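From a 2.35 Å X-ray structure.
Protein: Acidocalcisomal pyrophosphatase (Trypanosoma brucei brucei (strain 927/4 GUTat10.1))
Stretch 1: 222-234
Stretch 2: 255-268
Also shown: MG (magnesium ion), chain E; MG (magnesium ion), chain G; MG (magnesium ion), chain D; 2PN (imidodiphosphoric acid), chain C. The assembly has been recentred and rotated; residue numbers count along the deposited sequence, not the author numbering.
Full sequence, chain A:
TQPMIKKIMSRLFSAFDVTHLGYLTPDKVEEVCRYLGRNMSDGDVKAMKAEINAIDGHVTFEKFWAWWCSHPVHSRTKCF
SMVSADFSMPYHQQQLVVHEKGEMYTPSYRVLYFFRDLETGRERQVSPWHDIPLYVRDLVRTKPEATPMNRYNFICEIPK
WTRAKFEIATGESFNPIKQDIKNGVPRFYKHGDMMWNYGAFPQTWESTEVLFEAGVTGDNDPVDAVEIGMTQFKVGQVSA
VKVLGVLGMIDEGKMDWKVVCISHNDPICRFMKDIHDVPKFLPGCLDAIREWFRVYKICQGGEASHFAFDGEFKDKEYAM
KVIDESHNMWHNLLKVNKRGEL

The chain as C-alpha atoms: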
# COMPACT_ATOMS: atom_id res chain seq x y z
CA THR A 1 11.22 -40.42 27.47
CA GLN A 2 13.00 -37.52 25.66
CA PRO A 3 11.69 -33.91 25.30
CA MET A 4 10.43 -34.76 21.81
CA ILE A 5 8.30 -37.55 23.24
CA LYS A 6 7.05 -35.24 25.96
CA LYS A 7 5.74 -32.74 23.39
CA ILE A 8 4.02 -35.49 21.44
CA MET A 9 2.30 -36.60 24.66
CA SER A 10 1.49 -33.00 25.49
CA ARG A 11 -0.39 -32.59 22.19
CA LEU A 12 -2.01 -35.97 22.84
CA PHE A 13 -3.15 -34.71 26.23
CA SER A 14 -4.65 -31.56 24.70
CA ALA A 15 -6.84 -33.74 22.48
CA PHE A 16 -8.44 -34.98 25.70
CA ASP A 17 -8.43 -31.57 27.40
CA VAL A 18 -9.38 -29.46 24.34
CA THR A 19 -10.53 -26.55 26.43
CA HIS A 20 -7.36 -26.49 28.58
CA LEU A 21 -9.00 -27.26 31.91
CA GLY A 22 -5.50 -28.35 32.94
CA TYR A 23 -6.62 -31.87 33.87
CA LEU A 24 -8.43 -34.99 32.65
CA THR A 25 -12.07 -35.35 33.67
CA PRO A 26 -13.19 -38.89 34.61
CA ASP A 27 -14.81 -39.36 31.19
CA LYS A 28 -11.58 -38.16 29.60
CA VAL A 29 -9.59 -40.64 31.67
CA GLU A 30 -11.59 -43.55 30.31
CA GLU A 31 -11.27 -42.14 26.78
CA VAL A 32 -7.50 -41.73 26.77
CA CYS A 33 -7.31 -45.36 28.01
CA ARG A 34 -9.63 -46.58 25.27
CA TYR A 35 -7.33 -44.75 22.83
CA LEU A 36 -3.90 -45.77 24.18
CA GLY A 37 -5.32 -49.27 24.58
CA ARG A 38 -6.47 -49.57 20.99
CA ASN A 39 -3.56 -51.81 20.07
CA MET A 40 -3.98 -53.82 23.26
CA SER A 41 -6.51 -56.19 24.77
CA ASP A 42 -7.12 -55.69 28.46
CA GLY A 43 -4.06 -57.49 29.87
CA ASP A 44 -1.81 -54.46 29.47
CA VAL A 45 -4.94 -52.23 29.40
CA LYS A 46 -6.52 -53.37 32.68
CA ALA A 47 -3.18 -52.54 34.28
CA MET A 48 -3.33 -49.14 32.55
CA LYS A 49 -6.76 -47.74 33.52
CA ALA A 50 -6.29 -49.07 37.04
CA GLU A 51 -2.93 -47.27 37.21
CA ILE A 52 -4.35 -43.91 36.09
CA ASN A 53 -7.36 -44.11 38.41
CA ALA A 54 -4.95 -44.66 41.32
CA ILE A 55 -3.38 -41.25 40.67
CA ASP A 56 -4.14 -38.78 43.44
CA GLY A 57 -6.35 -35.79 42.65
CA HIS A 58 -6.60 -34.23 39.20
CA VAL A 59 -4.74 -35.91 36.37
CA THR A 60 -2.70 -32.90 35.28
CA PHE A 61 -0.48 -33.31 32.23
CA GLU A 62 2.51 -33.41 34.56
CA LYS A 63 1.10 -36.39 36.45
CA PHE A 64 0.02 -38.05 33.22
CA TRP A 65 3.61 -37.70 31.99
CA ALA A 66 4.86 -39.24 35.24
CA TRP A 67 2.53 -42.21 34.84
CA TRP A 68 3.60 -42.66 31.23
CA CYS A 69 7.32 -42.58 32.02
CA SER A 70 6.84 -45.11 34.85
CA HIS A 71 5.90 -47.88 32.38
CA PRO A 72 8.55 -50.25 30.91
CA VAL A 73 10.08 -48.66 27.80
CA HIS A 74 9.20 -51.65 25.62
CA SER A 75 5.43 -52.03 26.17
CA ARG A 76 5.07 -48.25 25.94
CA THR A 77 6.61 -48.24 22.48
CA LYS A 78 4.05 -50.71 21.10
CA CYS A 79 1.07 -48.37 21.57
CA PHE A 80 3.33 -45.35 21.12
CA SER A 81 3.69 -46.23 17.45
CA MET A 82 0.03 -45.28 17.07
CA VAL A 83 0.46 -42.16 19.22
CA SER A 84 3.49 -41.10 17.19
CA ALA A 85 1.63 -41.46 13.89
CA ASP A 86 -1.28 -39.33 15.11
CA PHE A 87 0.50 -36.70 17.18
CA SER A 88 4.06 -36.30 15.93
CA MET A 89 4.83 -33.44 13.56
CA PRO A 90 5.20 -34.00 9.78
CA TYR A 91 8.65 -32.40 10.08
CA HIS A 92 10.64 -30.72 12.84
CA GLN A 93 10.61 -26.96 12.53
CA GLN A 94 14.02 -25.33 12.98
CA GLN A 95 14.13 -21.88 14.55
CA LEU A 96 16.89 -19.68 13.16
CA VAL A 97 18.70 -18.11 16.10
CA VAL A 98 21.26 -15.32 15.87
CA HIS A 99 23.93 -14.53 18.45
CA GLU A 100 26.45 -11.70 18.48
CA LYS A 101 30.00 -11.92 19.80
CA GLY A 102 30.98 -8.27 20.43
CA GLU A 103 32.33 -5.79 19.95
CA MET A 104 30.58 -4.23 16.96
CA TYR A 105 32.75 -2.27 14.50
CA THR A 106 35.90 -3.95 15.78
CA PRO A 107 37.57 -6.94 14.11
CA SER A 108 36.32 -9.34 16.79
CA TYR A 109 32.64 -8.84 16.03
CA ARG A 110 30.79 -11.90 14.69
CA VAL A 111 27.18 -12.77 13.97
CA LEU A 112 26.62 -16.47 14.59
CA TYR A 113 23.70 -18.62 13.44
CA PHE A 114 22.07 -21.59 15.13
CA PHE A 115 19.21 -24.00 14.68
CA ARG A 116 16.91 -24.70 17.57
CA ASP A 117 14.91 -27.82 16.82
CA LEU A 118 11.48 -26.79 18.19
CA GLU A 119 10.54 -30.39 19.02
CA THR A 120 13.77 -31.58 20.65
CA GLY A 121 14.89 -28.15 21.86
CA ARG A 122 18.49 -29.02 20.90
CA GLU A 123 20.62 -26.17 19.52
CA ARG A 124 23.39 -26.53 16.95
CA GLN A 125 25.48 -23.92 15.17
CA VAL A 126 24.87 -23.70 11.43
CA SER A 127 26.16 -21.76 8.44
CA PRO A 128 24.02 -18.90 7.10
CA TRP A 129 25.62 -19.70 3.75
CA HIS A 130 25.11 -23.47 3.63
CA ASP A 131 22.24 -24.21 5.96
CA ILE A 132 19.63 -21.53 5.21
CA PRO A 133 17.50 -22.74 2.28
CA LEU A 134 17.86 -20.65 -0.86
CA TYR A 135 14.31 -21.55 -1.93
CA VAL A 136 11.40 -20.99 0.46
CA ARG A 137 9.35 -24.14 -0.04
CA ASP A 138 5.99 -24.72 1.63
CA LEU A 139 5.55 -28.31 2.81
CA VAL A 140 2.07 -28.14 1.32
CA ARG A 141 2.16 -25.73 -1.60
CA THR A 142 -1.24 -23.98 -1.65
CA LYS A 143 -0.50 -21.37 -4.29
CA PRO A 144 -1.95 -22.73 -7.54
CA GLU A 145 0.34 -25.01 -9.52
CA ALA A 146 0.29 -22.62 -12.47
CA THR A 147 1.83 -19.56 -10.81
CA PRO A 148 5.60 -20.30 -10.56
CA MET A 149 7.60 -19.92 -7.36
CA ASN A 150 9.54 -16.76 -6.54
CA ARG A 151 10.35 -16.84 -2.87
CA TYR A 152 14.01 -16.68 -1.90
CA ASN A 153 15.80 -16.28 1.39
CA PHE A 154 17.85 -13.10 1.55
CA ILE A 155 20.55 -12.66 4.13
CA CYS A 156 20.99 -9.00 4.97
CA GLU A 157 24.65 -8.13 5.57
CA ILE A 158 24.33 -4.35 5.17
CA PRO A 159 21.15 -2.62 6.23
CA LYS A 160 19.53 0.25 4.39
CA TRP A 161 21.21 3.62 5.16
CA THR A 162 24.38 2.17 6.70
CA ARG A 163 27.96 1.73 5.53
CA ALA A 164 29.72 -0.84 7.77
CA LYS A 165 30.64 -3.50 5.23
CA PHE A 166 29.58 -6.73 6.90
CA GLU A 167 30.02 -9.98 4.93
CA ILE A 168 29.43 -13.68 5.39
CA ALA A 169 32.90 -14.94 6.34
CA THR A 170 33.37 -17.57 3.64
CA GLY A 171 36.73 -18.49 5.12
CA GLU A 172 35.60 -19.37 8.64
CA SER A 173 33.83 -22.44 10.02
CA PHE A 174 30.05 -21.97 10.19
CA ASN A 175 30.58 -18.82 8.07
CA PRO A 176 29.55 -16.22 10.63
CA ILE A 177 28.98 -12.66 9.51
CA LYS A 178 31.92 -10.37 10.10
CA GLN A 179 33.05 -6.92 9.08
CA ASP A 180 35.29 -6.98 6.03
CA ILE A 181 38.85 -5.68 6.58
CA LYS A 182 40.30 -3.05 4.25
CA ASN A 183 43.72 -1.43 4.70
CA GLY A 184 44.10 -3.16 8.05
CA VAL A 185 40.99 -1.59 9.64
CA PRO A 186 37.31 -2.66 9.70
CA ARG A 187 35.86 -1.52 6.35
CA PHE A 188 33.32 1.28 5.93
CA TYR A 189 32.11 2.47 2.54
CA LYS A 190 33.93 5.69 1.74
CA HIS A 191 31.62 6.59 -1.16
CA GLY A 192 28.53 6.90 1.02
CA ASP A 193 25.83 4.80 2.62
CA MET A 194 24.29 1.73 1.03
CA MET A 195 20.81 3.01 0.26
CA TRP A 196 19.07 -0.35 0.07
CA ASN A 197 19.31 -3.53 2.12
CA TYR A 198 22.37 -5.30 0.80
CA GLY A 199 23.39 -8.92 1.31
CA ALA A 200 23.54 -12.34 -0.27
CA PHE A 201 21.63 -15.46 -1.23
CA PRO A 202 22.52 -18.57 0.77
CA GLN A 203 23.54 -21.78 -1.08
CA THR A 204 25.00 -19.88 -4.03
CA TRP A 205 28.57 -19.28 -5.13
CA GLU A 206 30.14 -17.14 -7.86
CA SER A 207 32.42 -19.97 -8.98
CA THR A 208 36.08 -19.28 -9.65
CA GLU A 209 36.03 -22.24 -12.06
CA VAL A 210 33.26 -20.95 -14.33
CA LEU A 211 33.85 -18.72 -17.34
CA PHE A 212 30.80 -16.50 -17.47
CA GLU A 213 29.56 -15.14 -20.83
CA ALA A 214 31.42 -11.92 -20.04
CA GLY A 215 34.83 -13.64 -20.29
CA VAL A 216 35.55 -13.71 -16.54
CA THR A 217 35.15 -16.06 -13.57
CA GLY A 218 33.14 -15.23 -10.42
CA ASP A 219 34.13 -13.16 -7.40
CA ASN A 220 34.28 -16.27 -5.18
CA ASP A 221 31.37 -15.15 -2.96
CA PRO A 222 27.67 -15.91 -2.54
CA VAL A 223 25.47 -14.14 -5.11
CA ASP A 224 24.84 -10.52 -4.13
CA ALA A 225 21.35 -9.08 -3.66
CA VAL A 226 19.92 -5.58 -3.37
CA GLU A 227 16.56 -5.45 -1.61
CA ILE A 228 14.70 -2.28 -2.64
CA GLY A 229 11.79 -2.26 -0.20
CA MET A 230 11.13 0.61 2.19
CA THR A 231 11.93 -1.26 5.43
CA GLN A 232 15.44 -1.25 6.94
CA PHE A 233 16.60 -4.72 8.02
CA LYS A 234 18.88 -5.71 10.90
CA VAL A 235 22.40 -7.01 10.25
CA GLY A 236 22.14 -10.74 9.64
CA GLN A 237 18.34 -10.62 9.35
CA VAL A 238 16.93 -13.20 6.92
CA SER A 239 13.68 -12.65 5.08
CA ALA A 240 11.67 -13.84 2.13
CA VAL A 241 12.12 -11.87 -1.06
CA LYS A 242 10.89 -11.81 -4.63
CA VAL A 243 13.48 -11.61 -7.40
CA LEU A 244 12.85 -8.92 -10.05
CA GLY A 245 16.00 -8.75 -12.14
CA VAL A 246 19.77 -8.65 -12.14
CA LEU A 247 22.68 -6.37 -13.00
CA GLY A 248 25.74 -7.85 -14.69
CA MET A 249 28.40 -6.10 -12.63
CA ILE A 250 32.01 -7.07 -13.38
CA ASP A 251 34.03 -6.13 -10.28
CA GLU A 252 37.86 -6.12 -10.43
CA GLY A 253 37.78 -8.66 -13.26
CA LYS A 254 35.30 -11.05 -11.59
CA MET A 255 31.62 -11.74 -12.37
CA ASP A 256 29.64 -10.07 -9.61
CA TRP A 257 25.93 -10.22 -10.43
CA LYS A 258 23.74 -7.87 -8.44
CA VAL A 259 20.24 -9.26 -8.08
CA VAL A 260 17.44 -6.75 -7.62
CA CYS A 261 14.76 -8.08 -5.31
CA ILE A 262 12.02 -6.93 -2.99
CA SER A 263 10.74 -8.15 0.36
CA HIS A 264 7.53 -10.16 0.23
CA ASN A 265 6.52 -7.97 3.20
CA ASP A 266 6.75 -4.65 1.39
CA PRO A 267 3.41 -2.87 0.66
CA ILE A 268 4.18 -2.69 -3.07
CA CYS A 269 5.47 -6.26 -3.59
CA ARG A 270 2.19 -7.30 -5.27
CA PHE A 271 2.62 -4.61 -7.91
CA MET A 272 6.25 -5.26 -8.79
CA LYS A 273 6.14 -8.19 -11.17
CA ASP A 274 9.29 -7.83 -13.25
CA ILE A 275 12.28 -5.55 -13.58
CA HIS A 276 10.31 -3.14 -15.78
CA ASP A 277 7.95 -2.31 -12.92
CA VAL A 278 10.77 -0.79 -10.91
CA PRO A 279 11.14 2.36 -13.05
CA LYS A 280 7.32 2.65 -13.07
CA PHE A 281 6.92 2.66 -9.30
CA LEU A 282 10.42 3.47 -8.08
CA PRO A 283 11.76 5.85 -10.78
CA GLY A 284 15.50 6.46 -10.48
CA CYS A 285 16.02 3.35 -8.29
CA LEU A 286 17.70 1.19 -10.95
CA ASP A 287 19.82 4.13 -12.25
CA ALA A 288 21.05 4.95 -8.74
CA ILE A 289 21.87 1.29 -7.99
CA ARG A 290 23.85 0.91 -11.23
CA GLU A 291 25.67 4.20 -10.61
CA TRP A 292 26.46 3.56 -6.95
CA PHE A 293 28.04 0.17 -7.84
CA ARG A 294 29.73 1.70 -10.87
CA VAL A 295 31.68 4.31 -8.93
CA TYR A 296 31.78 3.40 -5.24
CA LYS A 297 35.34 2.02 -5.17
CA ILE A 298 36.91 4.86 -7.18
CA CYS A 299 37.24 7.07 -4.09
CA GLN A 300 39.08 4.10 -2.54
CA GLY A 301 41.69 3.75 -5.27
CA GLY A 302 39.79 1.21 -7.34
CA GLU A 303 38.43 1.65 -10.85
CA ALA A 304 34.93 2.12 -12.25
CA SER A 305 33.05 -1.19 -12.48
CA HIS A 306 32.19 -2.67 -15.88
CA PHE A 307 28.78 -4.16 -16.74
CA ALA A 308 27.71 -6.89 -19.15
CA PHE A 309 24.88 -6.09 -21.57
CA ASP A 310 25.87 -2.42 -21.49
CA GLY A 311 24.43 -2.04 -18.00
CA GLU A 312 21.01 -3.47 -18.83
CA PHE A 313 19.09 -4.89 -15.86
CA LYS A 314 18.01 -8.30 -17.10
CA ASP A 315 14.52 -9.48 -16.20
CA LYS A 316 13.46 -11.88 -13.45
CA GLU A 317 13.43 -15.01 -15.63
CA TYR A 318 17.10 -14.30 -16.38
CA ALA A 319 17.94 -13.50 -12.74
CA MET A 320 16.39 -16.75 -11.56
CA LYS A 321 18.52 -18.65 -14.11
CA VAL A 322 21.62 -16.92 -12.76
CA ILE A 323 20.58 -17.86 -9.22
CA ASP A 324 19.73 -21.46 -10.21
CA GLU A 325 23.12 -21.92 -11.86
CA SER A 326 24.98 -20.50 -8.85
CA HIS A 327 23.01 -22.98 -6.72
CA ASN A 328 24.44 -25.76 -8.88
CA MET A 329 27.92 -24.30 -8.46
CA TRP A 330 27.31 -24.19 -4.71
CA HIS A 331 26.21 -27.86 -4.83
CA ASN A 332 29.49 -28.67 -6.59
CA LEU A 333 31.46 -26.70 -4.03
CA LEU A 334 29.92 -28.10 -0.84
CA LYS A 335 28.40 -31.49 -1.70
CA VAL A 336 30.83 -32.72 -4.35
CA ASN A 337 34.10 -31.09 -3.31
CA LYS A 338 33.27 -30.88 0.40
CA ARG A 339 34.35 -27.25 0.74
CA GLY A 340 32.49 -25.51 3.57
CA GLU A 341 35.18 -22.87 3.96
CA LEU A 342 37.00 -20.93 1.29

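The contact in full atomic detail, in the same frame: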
# COMPACT_ATOMS: atom_id res chain seq x y z
N PRO A 222 29.10 -15.70 -2.24
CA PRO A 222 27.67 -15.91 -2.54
C PRO A 222 27.15 -14.82 -3.47
O PRO A 222 27.70 -13.72 -3.50
CB PRO A 222 27.01 -15.82 -1.17
CG PRO A 222 28.09 -16.16 -0.22
CD PRO A 222 29.34 -15.63 -0.79
N VAL A 223 26.10 -15.12 -4.24
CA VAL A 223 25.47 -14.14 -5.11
C VAL A 223 24.92 -12.95 -4.31
O VAL A 223 24.26 -13.12 -3.28
CB VAL A 223 24.34 -14.80 -5.94
CG1 VAL A 223 23.53 -13.75 -6.71
CG2 VAL A 223 24.91 -15.83 -6.88
N ASP A 224 25.19 -11.75 -4.81
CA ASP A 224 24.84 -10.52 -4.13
C ASP A 224 23.42 -10.07 -4.46
O ASP A 224 22.98 -10.20 -5.60
CB ASP A 224 25.84 -9.41 -4.48
CG ASP A 224 27.25 -9.71 -3.98
OD1 ASP A 224 27.39 -10.21 -2.84
OD2 ASP A 224 28.21 -9.44 -4.72
N ALA A 225 22.73 -9.53 -3.47
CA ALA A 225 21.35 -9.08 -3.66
C ALA A 225 21.13 -7.67 -3.11
O ALA A 225 21.66 -7.30 -2.06
CB ALA A 225 20.38 -10.07 -3.02
N VAL A 226 20.33 -6.89 -3.84
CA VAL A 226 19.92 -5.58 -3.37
C VAL A 226 18.42 -5.61 -3.14
O VAL A 226 17.64 -5.80 -4.08
CB VAL A 226 20.27 -4.47 -4.39
CG1 VAL A 226 20.17 -3.10 -3.73
CG2 VAL A 226 21.67 -4.69 -4.93
N GLU A 227 17.99 -5.43 -1.90
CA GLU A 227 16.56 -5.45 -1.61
C GLU A 227 16.00 -4.01 -1.54
O GLU A 227 16.44 -3.21 -0.71
CB GLU A 227 16.29 -6.22 -0.32
CG GLU A 227 14.83 -6.55 -0.07
CD GLU A 227 14.05 -5.35 0.47
OE1 GLU A 227 14.63 -4.57 1.26
OE2 GLU A 227 12.86 -5.21 0.13
N ILE A 228 15.05 -3.69 -2.40
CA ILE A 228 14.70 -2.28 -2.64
C ILE A 228 13.46 -1.81 -1.89
O ILE A 228 12.97 -0.73 -2.12
CB ILE A 228 14.48 -2.01 -4.14
CG1 ILE A 228 13.27 -2.79 -4.64
CG2 ILE A 228 15.73 -2.36 -4.94
CD1 ILE A 228 13.06 -2.69 -6.14
N GLY A 229 12.96 -2.63 -0.97
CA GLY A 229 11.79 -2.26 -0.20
C GLY A 229 12.06 -1.07 0.70
O GLY A 229 13.19 -0.56 0.76
N MET A 230 11.03 -0.61 1.40
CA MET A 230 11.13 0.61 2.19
C MET A 230 11.61 0.35 3.61
O MET A 230 11.99 1.29 4.30
CB MET A 230 9.79 1.34 2.22
CG MET A 230 8.78 0.65 3.09
SD MET A 230 7.12 1.34 2.91
CE MET A 230 6.34 0.39 4.25
N THR A 231 11.60 -0.91 4.04
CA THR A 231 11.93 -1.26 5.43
C THR A 231 13.42 -1.57 5.59
O THR A 231 13.99 -2.33 4.81
CB THR A 231 11.15 -2.50 5.92
OG1 THR A 231 9.76 -2.35 5.61
CG2 THR A 231 11.32 -2.68 7.41
N GLN A 232 14.05 -0.95 6.59
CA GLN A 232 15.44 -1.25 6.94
C GLN A 232 15.51 -2.56 7.71
O GLN A 232 14.78 -2.74 8.69
CB GLN A 232 16.03 -0.12 7.78
CG GLN A 232 17.47 -0.33 8.15
CD GLN A 232 17.90 0.54 9.31
OE1 GLN A 232 17.32 0.47 10.39
NE2 GLN A 232 18.92 1.36 9.09
N PHE A 233 16.42 -3.45 7.32
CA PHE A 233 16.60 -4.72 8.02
C PHE A 233 17.72 -4.61 9.05
O PHE A 233 18.51 -3.65 9.03
CB PHE A 233 16.92 -5.84 7.04
CG PHE A 233 15.80 -6.16 6.09
CD1 PHE A 233 14.48 -5.94 6.43
CD2 PHE A 233 16.08 -6.71 4.85
CE1 PHE A 233 13.45 -6.24 5.54
CE2 PHE A 233 15.05 -7.02 3.98
CZ PHE A 233 13.74 -6.78 4.33
N LYS A 234 17.76 -5.57 9.97
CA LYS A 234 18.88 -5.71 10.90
C LYS A 234 20.04 -6.45 10.23
O LYS A 234 19.85 -7.22 9.28
CB LYS A 234 18.44 -6.47 12.16
CG LYS A 234 17.89 -5.60 13.27
CD LYS A 234 16.80 -4.67 12.77
CE LYS A 234 16.30 -3.75 13.91
NZ LYS A 234 15.38 -2.64 13.44
N MET A 255 33.07 -11.84 -12.23
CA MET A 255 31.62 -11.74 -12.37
C MET A 255 31.00 -11.50 -11.00
O MET A 255 31.30 -12.18 -10.02
CB MET A 255 31.02 -13.00 -13.01
CG MET A 255 29.64 -12.78 -13.62
SD MET A 255 29.70 -11.78 -15.14
CE MET A 255 28.44 -10.56 -14.79
N ASP A 256 30.13 -10.50 -10.91
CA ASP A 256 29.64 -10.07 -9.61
C ASP A 256 28.20 -9.58 -9.75
O ASP A 256 27.89 -8.44 -9.41
CB ASP A 256 30.55 -8.98 -9.06
CG ASP A 256 30.50 -8.89 -7.56
OD1 ASP A 256 30.00 -9.85 -6.92
OD2 ASP A 256 30.98 -7.87 -7.02
N TRP A 257 27.35 -10.48 -10.25
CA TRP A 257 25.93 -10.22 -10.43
C TRP A 257 25.34 -9.52 -9.23
O TRP A 257 25.65 -9.86 -8.10
CB TRP A 257 25.14 -11.51 -10.65
CG TRP A 257 25.53 -12.32 -11.83
CD1 TRP A 257 26.22 -13.50 -11.82
CD2 TRP A 257 25.23 -12.05 -13.21
NE1 TRP A 257 26.38 -13.97 -13.10
CE2 TRP A 257 25.77 -13.11 -13.97
CE3 TRP A 257 24.55 -11.02 -13.87
CZ2 TRP A 257 25.66 -13.16 -15.36
CZ3 TRP A 257 24.44 -11.07 -15.24
CH2 TRP A 257 24.99 -12.14 -15.98
N LYS A 258 24.47 -8.55 -9.50
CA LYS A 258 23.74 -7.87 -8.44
C LYS A 258 22.25 -8.06 -8.67
O LYS A 258 21.67 -7.43 -9.56
CB LYS A 258 24.10 -6.38 -8.40
CG LYS A 258 25.54 -6.09 -8.02
CD LYS A 258 25.77 -6.26 -6.53
CE LYS A 258 27.22 -5.97 -6.17
NZ LYS A 258 28.14 -7.00 -6.70
N VAL A 259 21.65 -8.96 -7.90
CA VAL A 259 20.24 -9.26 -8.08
C VAL A 259 19.38 -8.20 -7.41
O VAL A 259 19.61 -7.83 -6.26
CB VAL A 259 19.88 -10.66 -7.52
CG1 VAL A 259 18.37 -10.89 -7.61
CG2 VAL A 259 20.63 -11.75 -8.26
N VAL A 260 18.40 -7.70 -8.16
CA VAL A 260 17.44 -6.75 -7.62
C VAL A 260 16.25 -7.54 -7.13
O VAL A 260 15.67 -8.34 -7.88
CB VAL A 260 16.97 -5.71 -8.69
CG1 VAL A 260 15.91 -4.77 -8.08
CG2 VAL A 260 18.15 -4.89 -9.22
N CYS A 261 15.87 -7.33 -5.88
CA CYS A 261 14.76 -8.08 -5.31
C CYS A 261 13.97 -7.21 -4.37
O CYS A 261 14.42 -6.11 -4.00
CB CYS A 261 15.27 -9.33 -4.58
SG CYS A 261 16.30 -8.95 -3.14
N ILE A 262 12.80 -7.68 -3.96
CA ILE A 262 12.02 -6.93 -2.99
C ILE A 262 11.34 -7.86 -1.99
O ILE A 262 10.83 -8.91 -2.34
CB ILE A 262 10.95 -6.05 -3.66
CG1 ILE A 262 10.24 -5.20 -2.59
CG2 ILE A 262 9.95 -6.88 -4.45
CD1 ILE A 262 9.34 -4.15 -3.17
N SER A 263 11.36 -7.42 -0.74
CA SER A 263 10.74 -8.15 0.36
C SER A 263 9.28 -8.49 0.10
O SER A 263 8.48 -7.64 -0.30
CB SER A 263 10.84 -7.33 1.64
OG SER A 263 9.98 -7.86 2.64
N HIS A 264 8.91 -9.74 0.35
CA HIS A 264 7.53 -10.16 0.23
C HIS A 264 6.65 -9.47 1.27
O HIS A 264 5.44 -9.61 1.23
CB HIS A 264 7.42 -11.68 0.37
CG HIS A 264 7.61 -12.42 -0.92
ND1 HIS A 264 6.61 -12.55 -1.86
CD2 HIS A 264 8.68 -13.08 -1.42
CE1 HIS A 264 7.06 -13.25 -2.88
NE2 HIS A 264 8.31 -13.59 -2.64
N ASN A 265 7.26 -8.74 2.20
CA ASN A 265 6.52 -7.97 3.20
C ASN A 265 6.32 -6.50 2.88
O ASN A 265 5.65 -5.79 3.63
CB ASN A 265 7.22 -8.09 4.55
CG ASN A 265 6.85 -9.34 5.26
OD1 ASN A 265 5.72 -9.83 5.09
ND2 ASN A 265 7.79 -9.91 6.03
N ASP A 266 6.92 -6.03 1.80
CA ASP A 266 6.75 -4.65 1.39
C ASP A 266 5.35 -4.45 0.82
O ASP A 266 4.81 -5.33 0.15
CB ASP A 266 7.81 -4.23 0.35
CG ASP A 266 7.91 -2.71 0.20
OD1 ASP A 266 8.74 -2.09 0.91
OD2 ASP A 266 7.17 -2.12 -0.62
N PRO A 267 4.75 -3.28 1.10
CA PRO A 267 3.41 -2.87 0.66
C PRO A 267 3.23 -2.89 -0.85
O PRO A 267 2.11 -3.06 -1.32
CB PRO A 267 3.26 -1.45 1.22
CG PRO A 267 4.15 -1.45 2.44
CD PRO A 267 5.34 -2.30 2.04
N ILE A 268 4.31 -2.71 -1.61
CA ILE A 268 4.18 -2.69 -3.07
C ILE A 268 4.73 -3.94 -3.76
O ILE A 268 4.98 -3.90 -4.97
CB ILE A 268 4.89 -1.48 -3.69
CG1 ILE A 268 6.40 -1.58 -3.53
CG2 ILE A 268 4.35 -0.17 -3.09
CD1 ILE A 268 7.16 -0.60 -4.40
MG MG E . 30.13 -10.00 -4.89
MG MG G . 29.07 -10.15 -1.81
MG MG D . 31.99 -7.06 -5.50
P1 2PN C . 32.65 -5.81 -2.55
O1 2PN C . 33.69 -6.32 -1.52
O2 2PN C . 33.13 -6.22 -3.97
O3 2PN C . 32.48 -4.27 -2.37
N1 2PN C . 31.19 -6.47 -2.21
P2 2PN C . 30.81 -8.05 -2.43
O4 2PN C . 31.86 -8.98 -1.71
O5 2PN C . 30.87 -8.31 -3.93
O6 2PN C . 29.47 -8.32 -1.91
O HOH W 1 29.26 -12.02 -5.18
O HOH W 2 28.49 -12.36 -1.41
O HOH W 3 30.55 -5.59 -5.16
O HOH W 4 33.54 -8.65 -5.59
O HOH W 5 30.53 -10.70 -3.14

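The two stretches lie side by side as parallel strands, with Ala225 beside Val259, Val226 beside Val260 and Glu227 beside Cys261; their axes cross at -30° and approach to 4.5 Å. The bonding follows the staggered pattern of a parallel pair: Val259 N donates to Asp224 O (2.9 Å), Val226 N to Val259 O (2.7 Å), Cys261 N to Val226 O (3.0 Å) and Ile228 N to Cys261 O (3.0 Å). The first stretch thus spends Val226 on both its N and O, while Val259 and Cys261, on either side of Val260 in sequence, do the same on the other strand.

Side chains alternate between the two faces. On one, Ala225 CB rests 4.2 Å from Cys261 SG, and Val223 CG1 meets Val259 CG2 at 3.8 Å. Past Val226, Ile228 straddles two residues of the neighbouring strand, its CG2 4.0 Å from Val260 CG1 and its CG1 4.1 Å from Ile262 CB.

Toward the C-terminal end of the pairing, polar groups fit the bends. The Glu227 side chain reaches forward, and its OE2 accepts from Ser263 N (2.8 Å) and Gly229 N (2.8 Å). Gly229 suits this tight spot: a CB there would clash with both Glu227 OE2 and Asp266 OD1. Asp266, closing a type I turn from Ser263, points toward the first stretch and receives Met230 N on OD1 (2.8 Å). The Met230 side chain runs past Asp266, its CG 3.5 Å from Asp266 OD1, and its tip settles against the Pro267 ring, CE 3.4 Å from CG. The Phe233 ring presents its edge to Ser263, CZ to CB 4.0 Å.

At the opposite end the contact is ionic. Asp224 OD2 and Asp256 OD1 come within 2.9 Å, both binding the chain E magnesium, each 2.0 Å from MG, which also holds imidodiphosphate O5. Lys258 NZ offsets the crowded negative charge, forming salt bridges with Asp224 OD2 (3.1 Å) and, through a weak bond, Asp256 OD2 (3.0 Å).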